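Local coordinates for tyrosine specific protein phosphatase (Trypanosoma cruzi, PDB 4AZ1) that probably removes phosphate groups from phosphotyrosine residues of proteins, as a member of the protein tyrosine phosphatase family, at residues 79-82 and 88-91; 132-137 and 186-191; 159-164 and 170-175; 254-259 and 275-280. All coordinates share one frame; numbering follows the deposited sequence.

Interaction 1 of 4, residues 79-82 and 88-91; sequences GNLI and HKFV
The beta hairpin at one edge of the central sheet pairs Ile82 with Phe90 and Leu81 with Val91. Ile82 and Phe90 form an antiparallel hydrogen-bonded pair. Ile82 N donates to Phe90 O at 2.6 Å, with an almost straight N-H...O angle of 168°. Phe90 N returns a bond to Ile82 O at 3.0 Å. Ile82 O also sits at the edge of the Phe90 ring. The CB atoms of Ile82 and Phe90 lie 4.2 Å apart on one face of the sheet, but the two side chains then diverge. Ile82 runs to Met263 and Gln266 of helix 255-266. Phe90 meets Tyr240 edge to face.

Leu81 and Val91 form the adjoining non-hydrogen-bonded pair, on the other face. Strand 79-82 is the outermost strand of this mixed sheet within the chain, while 90-93 runs parallel to 222-225 on its far side. Leu81 has CG anti to its backbone N (chi1 -173°). This brings CD1 to 3.6 Å from Phe90 O and 4.4 Å from Val91 CG2. Three longer CA-H...O contacts flank the pairs, among them Val91 CA to Asn80 O at 3.4 Å. The Asn80 amide turns elsewhere, to Arg267 and Thr60.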
loop_
_atom_site.group_PDB
_atom_site.type_symbol
_atom_site.label_atom_id
_atom_site.label_comp_id
_atom_site.label_asym_id
_atom_site.label_seq_id
_atom_site.Cartn_x
_atom_site.Cartn_y
_atom_site.Cartn_z
ATOM N N GLY A 79 9.743 11.806 -2.946
ATOM C CA GLY A 79 10.950 11.577 -3.727
ATOM C C GLY A 79 11.266 12.675 -4.719
ATOM O O GLY A 79 10.386 13.442 -5.116
ATOM N N ASN A 80 12.531 12.751 -5.128
ATOM C CA ASN A 80 12.958 13.785 -6.063
ATOM C C ASN A 80 13.843 13.224 -7.162
ATOM O O ASN A 80 14.590 12.258 -6.944
ATOM C CB ASN A 80 13.718 14.890 -5.334
ATOM C CG ASN A 80 12.865 15.602 -4.303
ATOM O OD1 ASN A 80 12.803 15.186 -3.142
ATOM N ND2 ASN A 80 12.212 16.693 -4.717
ATOM N N LEU A 81 13.759 13.839 -8.337
ATOM C CA LEU A 81 14.608 13.483 -9.470
ATOM C C LEU A 81 16.000 14.070 -9.254
ATOM O O LEU A 81 16.146 15.276 -9.145
ATOM C CB LEU A 81 14.024 14.055 -10.770
ATOM C CG LEU A 81 14.710 13.626 -12.068
ATOM C CD1 LEU A 81 14.645 12.128 -12.207
ATOM C CD2 LEU A 81 14.106 14.296 -13.314
ATOM N N ILE A 82 17.025 13.232 -9.179
ATOM C CA ILE A 82 18.368 13.777 -9.061
ATOM C C ILE A 82 19.087 13.733 -10.398
ATOM O O ILE A 82 19.291 12.658 -10.960
ATOM C CB ILE A 82 19.199 13.035 -8.014
ATOM C CG1 ILE A 82 18.395 12.871 -6.715
ATOM C CG2 ILE A 82 20.519 13.793 -7.768
ATOM C CD1 ILE A 82 18.152 14.172 -5.969
ATOM N N HIS A 88 23.314 8.524 -15.859
ATOM C CA HIS A 88 22.117 8.130 -15.123
ATOM C C HIS A 88 21.544 9.259 -14.276
ATOM O O HIS A 88 22.288 10.039 -13.658
ATOM C CB HIS A 88 22.384 6.899 -14.239
ATOM C CG HIS A 88 22.617 5.645 -15.017
ATOM N ND1 HIS A 88 23.867 5.268 -15.466
ATOM C CD2 HIS A 88 21.758 4.692 -15.452
ATOM C CE1 HIS A 88 23.766 4.133 -16.131
ATOM N NE2 HIS A 88 22.498 3.760 -16.135
ATOM N N LYS A 89 20.216 9.336 -14.263
ATOM C CA LYS A 89 19.483 10.153 -13.308
ATOM C C LYS A 89 18.971 9.201 -12.250
ATOM O O LYS A 89 18.925 7.979 -12.463
ATOM C CB LYS A 89 18.283 10.839 -13.968
ATOM C CG LYS A 89 18.622 11.740 -15.135
ATOM C CD LYS A 89 17.447 12.660 -15.444
ATOM C CE LYS A 89 17.728 13.538 -16.661
ATOM N NZ LYS A 89 16.725 14.640 -16.810
ATOM N N PHE A 90 18.573 9.755 -11.111
ATOM C CA PHE A 90 18.153 8.932 -9.998
ATOM C C PHE A 90 16.856 9.465 -9.428
ATOM O O PHE A 90 16.553 10.653 -9.564
ATOM C CB PHE A 90 19.252 8.925 -8.937
ATOM C CG PHE A 90 20.513 8.264 -9.407
ATOM C CD1 PHE A 90 21.490 8.995 -10.086
ATOM C CD2 PHE A 90 20.707 6.896 -9.215
ATOM C CE1 PHE A 90 22.651 8.373 -10.542
ATOM C CE2 PHE A 90 21.866 6.266 -9.668
ATOM C CZ PHE A 90 22.840 7.008 -10.334
ATOM N N VAL A 91 16.077 8.578 -8.824
ATOM C CA VAL A 91 14.978 9.012 -7.981
ATOM C C VAL A 91 15.357 8.687 -6.547
ATOM O O VAL A 91 15.416 7.516 -6.153
ATOM C CB VAL A 91 13.645 8.338 -8.364
ATOM C CG1 VAL A 91 12.550 8.782 -7.418
ATOM C CG2 VAL A 91 13.265 8.705 -9.801
#

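Interaction 2 of 4, residues 132-137 and 186-191; sequences RYWPEE and FTQVQY. With FMT (formic acid), chain G.
A buried polar patch beside the phosphatase signature sequence joins Tyr133 and Trp134, in the loop before strand 142-145, to Gln188 and Gln190 of strand 184-191. Gln188 NE2 donates to Tyr133 OH at 3.1 Å. The bond is bent, 147° at the hydrogen, and the hydroxyl lies tilted from the amide plane. Gln188 meets the phenol end head-on, ring and amide planes 74° apart.

Tyr133 OH is also hydrogen-bonded to His225 NE2. This histidine opens HCSAGIGR, matching the HC(X)5R motif of the family's phosphate-binding loop. Gln188 is therefore probably a second-shell residue, holding the tyrosine that bonds the first residue of this sequence.

The same NE2 of Gln188 comes obliquely within 3.4 Å of Trp134 CZ3. Gln188 OE1 lies 4.2 Å above one face of the indole, toward its rim, and Arg132 CG lies 3.6 Å above the opposite face, over its centre. Gln190 reaches in extended, its OE1 3.8 Å from Trp134 CZ2. Both glutamine OE1 atoms accept from Arg172 NH1, and this arginine makes a cation-pi contact with Trp134. Gln190 NE2 donates to Thr120 O and to O1 of a formic acid, 2.7 Å away, probably from the crystallisation liquor.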
loop_
_atom_site.group_PDB
_atom_site.type_symbol
_atom_site.label_atom_id
_atom_site.label_comp_id
_atom_site.label_asym_id
_atom_site.label_seq_id
_atom_site.Cartn_x
_atom_site.Cartn_y
_atom_site.Cartn_z
ATOM N N ARG A 132 8.117 -3.930 3.748
ATOM C CA ARG A 132 8.247 -4.840 2.611
ATOM C C ARG A 132 7.256 -4.554 1.474
ATOM O O ARG A 132 6.041 -4.389 1.697
ATOM C CB ARG A 132 8.090 -6.294 3.074
ATOM C CG ARG A 132 8.275 -7.312 1.945
ATOM C CD ARG A 132 8.334 -8.734 2.498
ATOM N NE ARG A 132 7.205 -8.989 3.380
ATOM C CZ ARG A 132 5.984 -9.315 2.953
ATOM N NH1 ARG A 132 5.735 -9.436 1.651
ATOM N NH2 ARG A 132 5.006 -9.530 3.829
ATOM N N TYR A 133 7.772 -4.499 0.252
ATOM C CA TYR A 133 6.903 -4.355 -0.909
ATOM C C TYR A 133 7.140 -5.445 -1.958
ATOM O O TYR A 133 6.644 -5.352 -3.083
ATOM C CB TYR A 133 7.043 -2.953 -1.508
ATOM C CG TYR A 133 8.480 -2.547 -1.763
ATOM C CD1 TYR A 133 9.119 -2.896 -2.942
ATOM C CD2 TYR A 133 9.183 -1.793 -0.832
ATOM C CE1 TYR A 133 10.432 -2.516 -3.195
ATOM C CE2 TYR A 133 10.512 -1.405 -1.073
ATOM C CZ TYR A 133 11.121 -1.775 -2.254
ATOM O OH TYR A 133 12.420 -1.398 -2.510
ATOM N N TRP A 134 7.885 -6.483 -1.578
ATOM C CA TRP A 134 8.179 -7.601 -2.482
ATOM C C TRP A 134 7.631 -8.893 -1.895
ATOM O O TRP A 134 7.464 -8.985 -0.682
ATOM C CB TRP A 134 9.695 -7.732 -2.692
ATOM C CG TRP A 134 10.436 -7.917 -1.405
ATOM C CD1 TRP A 134 10.682 -9.096 -0.758
ATOM C CD2 TRP A 134 11.015 -6.885 -0.601
ATOM N NE1 TRP A 134 11.381 -8.857 0.403
ATOM C CE2 TRP A 134 11.597 -7.511 0.520
ATOM C CE3 TRP A 134 11.099 -5.492 -0.727
ATOM C CZ2 TRP A 134 12.269 -6.783 1.516
ATOM C CZ3 TRP A 134 11.760 -4.770 0.265
ATOM C CH2 TRP A 134 12.337 -5.416 1.368
ATOM N N PRO A 135 7.350 -9.896 -2.754
ATOM C CA PRO A 135 6.849 -11.170 -2.218
ATOM C C PRO A 135 7.946 -11.874 -1.441
ATOM O O PRO A 135 9.115 -11.811 -1.840
ATOM C CB PRO A 135 6.513 -12.001 -3.478
ATOM C CG PRO A 135 6.639 -11.036 -4.667
ATOM C CD PRO A 135 7.548 -9.934 -4.219
ATOM N N GLU A 136 7.578 -12.538 -0.351
ATOM C CA GLU A 136 8.545 -13.298 0.418
ATOM C C GLU A 136 8.838 -14.610 -0.294
ATOM O O GLU A 136 7.903 -15.263 -0.808
ATOM C CB GLU A 136 8.001 -13.601 1.817
ATOM C CG GLU A 136 8.041 -12.441 2.801
ATOM C CD GLU A 136 7.598 -12.867 4.195
ATOM O OE1 GLU A 136 6.500 -13.459 4.319
ATOM O OE2 GLU A 136 8.357 -12.624 5.159
ATOM N N GLU A 137 10.119 -14.993 -0.310
ATOM C CA GLU A 137 10.555 -16.301 -0.818
ATOM C C GLU A 137 9.647 -17.454 -0.399
ATOM O O GLU A 137 9.278 -18.301 -1.218
ATOM C CB GLU A 137 11.967 -16.605 -0.318
ATOM C CG GLU A 137 13.075 -15.920 -1.080
ATOM C CD GLU A 137 13.910 -16.892 -1.893
ATOM O OE1 GLU A 137 13.325 -17.719 -2.626
ATOM O OE2 GLU A 137 15.157 -16.825 -1.794
ATOM N N PHE A 186 11.338 -5.693 -13.465
ATOM C CA PHE A 186 12.366 -4.837 -12.893
ATOM C C PHE A 186 13.185 -5.612 -11.862
ATOM O O PHE A 186 12.774 -6.688 -11.393
ATOM C CB PHE A 186 11.762 -3.543 -12.309
ATOM C CG PHE A 186 11.118 -3.709 -10.953
ATOM C CD1 PHE A 186 9.823 -4.195 -10.834
ATOM C CD2 PHE A 186 11.811 -3.360 -9.794
ATOM C CE1 PHE A 186 9.224 -4.338 -9.584
ATOM C CE2 PHE A 186 11.227 -3.496 -8.533
ATOM C CZ PHE A 186 9.924 -3.983 -8.431
ATOM N N THR A 187 14.362 -5.081 -11.545
ATOM C CA THR A 187 15.236 -5.694 -10.553
ATOM C C THR A 187 15.282 -4.801 -9.304
ATOM O O THR A 187 15.494 -3.587 -9.412
ATOM C CB THR A 187 16.647 -5.902 -11.143
ATOM O OG1 THR A 187 16.546 -6.629 -12.378
ATOM C CG2 THR A 187 17.529 -6.674 -10.184
ATOM N N GLN A 188 15.030 -5.384 -8.131
ATOM C CA GLN A 188 15.319 -4.695 -6.868
ATOM C C GLN A 188 16.569 -5.297 -6.239
ATOM O O GLN A 188 16.703 -6.516 -6.147
ATOM C CB GLN A 188 14.148 -4.754 -5.868
ATOM C CG GLN A 188 14.375 -3.911 -4.604
ATOM C CD GLN A 188 14.249 -4.730 -3.319
ATOM O OE1 GLN A 188 14.417 -5.957 -3.330
ATOM N NE2 GLN A 188 13.943 -4.056 -2.210
ATOM N N VAL A 189 17.491 -4.434 -5.817
ATOM C CA VAL A 189 18.733 -4.880 -5.196
ATOM C C VAL A 189 18.734 -4.312 -3.775
ATOM O O VAL A 189 18.672 -3.100 -3.592
ATOM C CB VAL A 189 19.962 -4.359 -5.974
ATOM C CG1 VAL A 189 21.260 -4.935 -5.394
ATOM C CG2 VAL A 189 19.855 -4.737 -7.455
ATOM N N GLN A 190 18.769 -5.178 -2.769
ATOM C CA GLN A 190 18.792 -4.702 -1.392
ATOM C C GLN A 190 20.162 -4.963 -0.773
ATOM O O GLN A 190 20.668 -6.089 -0.797
ATOM C CB GLN A 190 17.691 -5.370 -0.547
ATOM C CG GLN A 190 17.614 -4.855 0.907
ATOM C CD GLN A 190 16.624 -5.641 1.753
ATOM O OE1 GLN A 190 16.111 -6.677 1.316
ATOM N NE2 GLN A 190 16.341 -5.144 2.968
ATOM N N TYR A 191 20.751 -3.917 -0.206
ATOM C CA TYR A 191 22.036 -4.030 0.465
ATOM C C TYR A 191 21.807 -3.836 1.962
ATOM O O TYR A 191 21.371 -2.758 2.407
ATOM C CB TYR A 191 22.993 -2.971 -0.097
ATOM C CG TYR A 191 24.302 -2.843 0.641
ATOM C CD1 TYR A 191 24.976 -3.963 1.084
ATOM C CD2 TYR A 191 24.868 -1.587 0.888
ATOM C CE1 TYR A 191 26.172 -3.853 1.771
ATOM C CE2 TYR A 191 26.073 -1.465 1.554
ATOM C CZ TYR A 191 26.721 -2.604 1.996
ATOM O OH TYR A 191 27.923 -2.506 2.666
HETATM C C FMT G . 15.922 -7.273 5.789
HETATM O O1 FMT G . 15.602 -6.179 5.323
HETATM O O2 FMT G . 16.615 -7.409 6.801
#

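Interaction 3 of 4, residues 159-164 and 170-175; sequences KAYEVE and TRRYLI
Glu162 and Arg171 form the antiparallel hydrogen-bonded pair of a beta hairpin, strands 151-164 and 169-177, near one end of the central sheet. Glu162 N gives a bond to Arg171 O at 2.8 Å, and Arg171 N gives one to Glu162 O at 2.7 Å. Both are nearly straight. Val163 and Thr170 follow as the non-hydrogen-bonded pair.

Two aromatic contacts carry much of the side-chain contact. Arg172 lays its aliphatic stem over one face of Tyr161, with CG 3.7 Å from the ring centroid. Its extended chain continues across the ring, and the guanidinium, 86° from the ring plane, goes on to the glutamines of strand 184-191. Leu174 CD2 touches the edge of the same ring, whose OH bonds Pro135 O. Lys159, its CG roughly anti to the backbone N (chi1 -151°) and its chain extended beyond, runs over Tyr173. Its CE sits 3.7 Å above that ring, and its NZ makes an off-centre cation-pi contact.

Charged contacts are looser. Glu164 OE2 and Arg171 NH1 form a long salt bridge of 3.8 Å, and the arginine NH2 has Asn212 as a second partner.

One water bridges two backbone carbonyls, donating to Lys159 O at 2.6 Å and to Tyr173 O at 2.8 Å.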
loop_
_atom_site.group_PDB
_atom_site.type_symbol
_atom_site.label_atom_id
_atom_site.label_comp_id
_atom_site.label_asym_id
_atom_site.label_seq_id
_atom_site.Cartn_x
_atom_site.Cartn_y
_atom_site.Cartn_z
ATOM N N LYS A 159 13.739 -16.565 -13.190
ATOM C CA LYS A 159 14.922 -15.957 -12.608
ATOM C C LYS A 159 14.751 -15.812 -11.096
ATOM O O LYS A 159 14.092 -14.884 -10.634
ATOM C CB LYS A 159 15.160 -14.594 -13.259
ATOM C CG LYS A 159 16.607 -14.155 -13.311
ATOM C CD LYS A 159 16.757 -12.928 -14.198
ATOM C CE LYS A 159 18.194 -12.437 -14.215
ATOM N NZ LYS A 159 18.325 -11.162 -14.970
ATOM N N ALA A 160 15.358 -16.721 -10.332
ATOM C CA ALA A 160 15.207 -16.749 -8.870
ATOM C C ALA A 160 15.942 -15.622 -8.125
ATOM O O ALA A 160 16.891 -15.020 -8.651
ATOM C CB ALA A 160 15.635 -18.103 -8.325
ATOM N N TYR A 161 15.503 -15.351 -6.895
ATOM C CA TYR A 161 16.165 -14.368 -6.037
ATOM C C TYR A 161 17.615 -14.789 -5.839
ATOM O O TYR A 161 17.887 -15.975 -5.667
ATOM C CB TYR A 161 15.516 -14.334 -4.655
ATOM C CG TYR A 161 14.198 -13.598 -4.528
ATOM C CD1 TYR A 161 13.557 -13.046 -5.633
ATOM C CD2 TYR A 161 13.588 -13.468 -3.281
ATOM C CE1 TYR A 161 12.339 -12.373 -5.494
ATOM C CE2 TYR A 161 12.375 -12.805 -3.127
ATOM C CZ TYR A 161 11.753 -12.262 -4.237
ATOM O OH TYR A 161 10.550 -11.603 -4.083
ATOM N N GLU A 162 18.544 -13.835 -5.851
ATOM C CA GLU A 162 19.956 -14.159 -5.610
ATOM C C GLU A 162 20.428 -13.557 -4.290
ATOM O O GLU A 162 20.176 -12.387 -4.012
ATOM C CB GLU A 162 20.832 -13.661 -6.763
ATOM C CG GLU A 162 20.445 -14.243 -8.123
ATOM C CD GLU A 162 21.221 -13.613 -9.270
ATOM O OE1 GLU A 162 22.088 -12.754 -8.997
ATOM O OE2 GLU A 162 20.963 -13.975 -10.441
ATOM N N VAL A 163 21.098 -14.360 -3.469
ATOM C CA VAL A 163 21.601 -13.867 -2.195
ATOM C C VAL A 163 23.115 -13.953 -2.200
ATOM O O VAL A 163 23.678 -15.027 -2.418
ATOM C CB VAL A 163 21.061 -14.671 -1.006
ATOM C CG1 VAL A 163 21.438 -13.977 0.299
ATOM C CG2 VAL A 163 19.545 -14.817 -1.105
ATOM N N GLU A 164 23.768 -12.815 -1.977
ATOM C CA GLU A 164 25.230 -12.765 -1.942
ATOM C C GLU A 164 25.643 -12.508 -0.492
ATOM O O GLU A 164 25.557 -11.371 -0.011
ATOM C CB GLU A 164 25.752 -11.639 -2.848
ATOM C CG GLU A 164 25.134 -11.591 -4.240
ATOM C CD GLU A 164 25.544 -12.769 -5.111
ATOM O OE1 GLU A 164 26.595 -13.387 -4.824
ATOM O OE2 GLU A 164 24.815 -13.074 -6.084
ATOM N N THR A 170 20.997 -8.742 -1.737
ATOM C CA THR A 170 19.983 -9.652 -2.273
ATOM C C THR A 170 19.436 -9.050 -3.547
ATOM O O THR A 170 19.115 -7.856 -3.579
ATOM C CB THR A 170 18.834 -9.904 -1.263
ATOM O OG1 THR A 170 19.349 -10.631 -0.143
ATOM C CG2 THR A 170 17.723 -10.756 -1.901
ATOM N N ARG A 171 19.359 -9.858 -4.602
ATOM C CA ARG A 171 18.794 -9.395 -5.869
ATOM C C ARG A 171 17.479 -10.100 -6.129
ATOM O O ARG A 171 17.422 -11.333 -6.144
ATOM C CB ARG A 171 19.769 -9.638 -7.026
ATOM C CG ARG A 171 21.074 -8.903 -6.837
ATOM C CD ARG A 171 21.953 -8.843 -8.092
ATOM N NE ARG A 171 23.008 -7.855 -7.851
ATOM C CZ ARG A 171 24.225 -8.146 -7.394
ATOM N NH1 ARG A 171 24.577 -9.411 -7.165
ATOM N NH2 ARG A 171 25.096 -7.167 -7.182
ATOM N N ARG A 172 16.430 -9.308 -6.330
ATOM C CA ARG A 172 15.093 -9.835 -6.565
ATOM C C ARG A 172 14.648 -9.412 -7.956
ATOM O O ARG A 172 14.657 -8.223 -8.287
ATOM C CB ARG A 172 14.119 -9.305 -5.500
ATOM C CG ARG A 172 14.539 -9.634 -4.058
ATOM C CD ARG A 172 13.512 -9.170 -3.029
ATOM N NE ARG A 172 13.863 -9.640 -1.691
ATOM C CZ ARG A 172 14.531 -8.927 -0.780
ATOM N NH1 ARG A 172 14.926 -7.688 -1.042
ATOM N NH2 ARG A 172 14.802 -9.462 0.402
ATOM N N TYR A 173 14.303 -10.389 -8.783
ATOM C CA TYR A 173 13.843 -10.107 -10.136
ATOM C C TYR A 173 12.326 -10.231 -10.105
ATOM O O TYR A 173 11.770 -11.289 -9.784
ATOM C CB TYR A 173 14.513 -11.061 -11.159
ATOM C CG TYR A 173 16.023 -11.002 -11.039
ATOM C CD1 TYR A 173 16.752 -9.974 -11.642
ATOM C CD2 TYR A 173 16.716 -11.935 -10.277
ATOM C CE1 TYR A 173 18.133 -9.892 -11.501
ATOM C CE2 TYR A 173 18.091 -11.868 -10.140
ATOM C CZ TYR A 173 18.793 -10.841 -10.751
ATOM O OH TYR A 173 20.159 -10.768 -10.616
ATOM N N LEU A 174 11.666 -9.130 -10.429
ATOM C CA LEU A 174 10.257 -8.973 -10.131
ATOM C C LEU A 174 9.449 -8.631 -11.380
ATOM O O LEU A 174 9.984 -8.122 -12.376
ATOM C CB LEU A 174 10.091 -7.886 -9.051
ATOM C CG LEU A 174 10.734 -8.235 -7.700
ATOM C CD1 LEU A 174 10.871 -7.012 -6.794
ATOM C CD2 LEU A 174 9.927 -9.337 -6.989
ATOM N N ILE A 175 8.160 -8.938 -11.333
ATOM C CA ILE A 175 7.258 -8.576 -12.414
ATOM C C ILE A 175 6.064 -7.815 -11.848
ATOM O O ILE A 175 5.332 -8.334 -10.992
ATOM C CB ILE A 175 6.789 -9.829 -13.204
ATOM C CG1 ILE A 175 7.999 -10.576 -13.788
ATOM C CG2 ILE A 175 5.852 -9.432 -14.318
ATOM C CD1 ILE A 175 7.634 -11.864 -14.553
HETATM O O HOH W 1 13.322 -13.317 -8.726
#

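Interaction 4 of 4, residues 254-259 and 275-280; sequences TTVYDV and EQYFVI
Val256 meets Tyr277 and Ile280 with one methyl. Its CG1 lies 3.7 Å from Tyr277 CE1 and 3.8 Å from Ile280 CG2, so it touches the phenol ring and the isoleucine branch together. CG1 stands anti to the backbone N (chi1 -174°), and this carries the methyl across to the facing helix. Val256 and Ile280 run antiparallel, side against side, and the Tyr277 ring slants across the valine.

The phenol end of Tyr277 reaches further, to the backbone of Tyr257. Its OH is 3.3 Å from Tyr257 CA, which lies at the ring edge, and 3.6 Å from Tyr257 CB. Tyr257 N is near as well, but the angle is too poor for a hydrogen bond. The hydroxyl is instead bonded to Glu24 OE1.

These residues join helices 255-266 and 274-288, two consecutive helices in the C-terminal part of the alpha/beta phosphatase fold. The axes of the short segments pass 10.7 Å apart at 127°, and the contact is made largely by side chains.

The next shell comes from helices 14-30 and 232-247 and from the later part of helix 274-288, whose Tyr281 and Leu284 cover more of Val256. Helix 14-30 supplies Glu24, as well as Leu27 and Leu28 against Tyr257. Helix 232-247 places Ala242 against Ile280. At the start of helix 255-266, Thr254 OG1 donates to Asp258 OD2 at 2.6 Å, and Thr254 O accepts from Asp258 N. Thr255 OG1 is tied back to Thr252 N.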
loop_
_atom_site.group_PDB
_atom_site.type_symbol
_atom_site.label_atom_id
_atom_site.label_comp_id
_atom_site.label_asym_id
_atom_site.label_seq_id
_atom_site.Cartn_x
_atom_site.Cartn_y
_atom_site.Cartn_z
ATOM N N THR A 254 37.478 19.613 -5.344
ATOM C CA THR A 254 36.187 20.042 -4.811
ATOM C C THR A 254 35.016 19.176 -5.272
ATOM O O THR A 254 33.863 19.442 -4.912
ATOM C CB THR A 254 35.884 21.511 -5.196
ATOM O OG1 THR A 254 35.793 21.626 -6.624
ATOM C CG2 THR A 254 36.971 22.451 -4.679
ATOM N N THR A 255 35.304 18.144 -6.064
ATOM C CA THR A 255 34.256 17.274 -6.617
ATOM C C THR A 255 33.245 16.750 -5.591
ATOM O O THR A 255 32.033 16.804 -5.840
ATOM C CB THR A 255 34.845 16.066 -7.371
ATOM O OG1 THR A 255 35.648 16.523 -8.455
ATOM C CG2 THR A 255 33.739 15.176 -7.925
ATOM N N VAL A 256 33.712 16.250 -4.447
ATOM C CA VAL A 256 32.767 15.661 -3.487
ATOM C C VAL A 256 31.841 16.711 -2.892
ATOM O O VAL A 256 30.619 16.524 -2.836
ATOM C CB VAL A 256 33.458 14.900 -2.339
ATOM C CG1 VAL A 256 32.402 14.196 -1.480
ATOM C CG2 VAL A 256 34.415 13.860 -2.889
ATOM N N TYR A 257 32.430 17.812 -2.440
ATOM C CA TYR A 257 31.648 18.930 -1.957
ATOM C C TYR A 257 30.676 19.416 -3.049
ATOM O O TYR A 257 29.483 19.584 -2.789
ATOM C CB TYR A 257 32.564 20.070 -1.484
ATOM C CG TYR A 257 31.798 21.161 -0.781
ATOM C CD1 TYR A 257 31.467 21.038 0.558
ATOM C CD2 TYR A 257 31.386 22.306 -1.460
ATOM C CE1 TYR A 257 30.749 22.025 1.210
ATOM C CE2 TYR A 257 30.670 23.304 -0.810
ATOM C CZ TYR A 257 30.350 23.145 0.524
ATOM O OH TYR A 257 29.638 24.113 1.187
ATOM N N ASP A 258 31.173 19.620 -4.270
ATOM C CA ASP A 258 30.326 20.136 -5.351
ATOM C C ASP A 258 29.148 19.206 -5.688
ATOM O O ASP A 258 28.009 19.653 -5.862
ATOM C CB ASP A 258 31.163 20.401 -6.595
ATOM C CG ASP A 258 32.129 21.559 -6.404
ATOM O OD1 ASP A 258 31.826 22.464 -5.596
ATOM O OD2 ASP A 258 33.190 21.567 -7.065
ATOM N N VAL A 259 29.440 17.914 -5.778
ATOM C CA VAL A 259 28.431 16.906 -6.056
ATOM C C VAL A 259 27.351 16.880 -4.977
ATOM O O VAL A 259 26.156 16.874 -5.284
ATOM C CB VAL A 259 29.075 15.515 -6.161
ATOM C CG1 VAL A 259 28.057 14.419 -5.890
ATOM C CG2 VAL A 259 29.699 15.341 -7.539
ATOM N N GLU A 275 29.378 10.775 8.699
ATOM C CA GLU A 275 30.078 9.573 8.252
ATOM C C GLU A 275 29.568 9.135 6.889
ATOM O O GLU A 275 30.289 8.464 6.156
ATOM C CB GLU A 275 29.985 8.428 9.275
ATOM C CG GLU A 275 28.615 7.821 9.395
ATOM C CD GLU A 275 27.694 8.619 10.299
ATOM O OE1 GLU A 275 28.111 9.700 10.795
ATOM O OE2 GLU A 275 26.555 8.150 10.517
ATOM N N GLN A 276 28.349 9.537 6.524
ATOM C CA GLN A 276 27.849 9.200 5.188
ATOM C C GLN A 276 28.572 10.035 4.125
ATOM O O GLN A 276 28.817 9.557 3.030
ATOM C CB GLN A 276 26.321 9.380 5.099
ATOM C CG GLN A 276 25.535 8.287 5.864
ATOM C CD GLN A 276 24.116 8.731 6.191
ATOM O OE1 GLN A 276 23.729 9.858 5.864
ATOM N NE2 GLN A 276 23.342 7.860 6.854
ATOM N N TYR A 277 28.908 11.277 4.460
ATOM C CA TYR A 277 29.661 12.147 3.557
ATOM C C TYR A 277 31.096 11.620 3.445
ATOM O O TYR A 277 31.701 11.572 2.357
ATOM C CB TYR A 277 29.635 13.588 4.106
ATOM C CG TYR A 277 30.375 14.614 3.262
ATOM C CD1 TYR A 277 29.875 15.026 2.023
ATOM C CD2 TYR A 277 31.553 15.189 3.716
ATOM C CE1 TYR A 277 30.552 15.978 1.249
ATOM C CE2 TYR A 277 32.239 16.141 2.952
ATOM C CZ TYR A 277 31.724 16.532 1.722
ATOM O OH TYR A 277 32.393 17.480 0.967
ATOM N N PHE A 278 31.632 11.207 4.586
ATOM C CA PHE A 278 32.943 10.571 4.626
ATOM C C PHE A 278 33.022 9.365 3.678
ATOM O O PHE A 278 34.013 9.211 2.952
ATOM C CB PHE A 278 33.255 10.147 6.052
ATOM C CG PHE A 278 34.678 10.357 6.429
ATOM C CD1 PHE A 278 35.701 9.982 5.557
ATOM C CD2 PHE A 278 35.006 10.949 7.642
ATOM C CE1 PHE A 278 37.038 10.184 5.902
ATOM C CE2 PHE A 278 36.342 11.163 7.996
ATOM C CZ PHE A 278 37.359 10.778 7.125
ATOM N N VAL A 279 31.978 8.532 3.654
ATOM C CA VAL A 279 31.991 7.333 2.799
ATOM C C VAL A 279 32.260 7.668 1.314
ATOM O O VAL A 279 32.932 6.903 0.620
ATOM C CB VAL A 279 30.712 6.452 2.983
ATOM C CG1 VAL A 279 30.721 5.254 2.009
ATOM C CG2 VAL A 279 30.626 5.926 4.410
ATOM N N ILE A 280 31.787 8.819 0.832
ATOM C CA ILE A 280 32.069 9.167 -0.560
ATOM C C ILE A 280 33.580 9.314 -0.785
ATOM O O ILE A 280 34.101 8.784 -1.760
ATOM C CB ILE A 280 31.315 10.422 -1.052
ATOM C CG1 ILE A 280 29.811 10.279 -0.800
ATOM C CG2 ILE A 280 31.589 10.670 -2.559
ATOM C CD1 ILE A 280 29.050 11.593 -0.922
#

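Overall arrangement
From the N terminus, interaction 1 comes first and closes a tight hairpin of five intervening residues at one edge of the central sheet. Interaction 2 opens after it and closes a much longer loop, 132-137 to 186-191. Interaction 3 is a second short hairpin within that loop. The two touch: strands 169-177 and 184-191 are neighbours in the sheet, and Pro135 and Trp134 meet Tyr161 and Arg172. Their centres are 7 Å apart. Interaction 4 follows in series and joins two helices, with its centre about 28 Å from that of interaction 2. No loops cross. Interactions 1, 2 and 3 all reach the same sheet, while interaction 4 belongs to the helices.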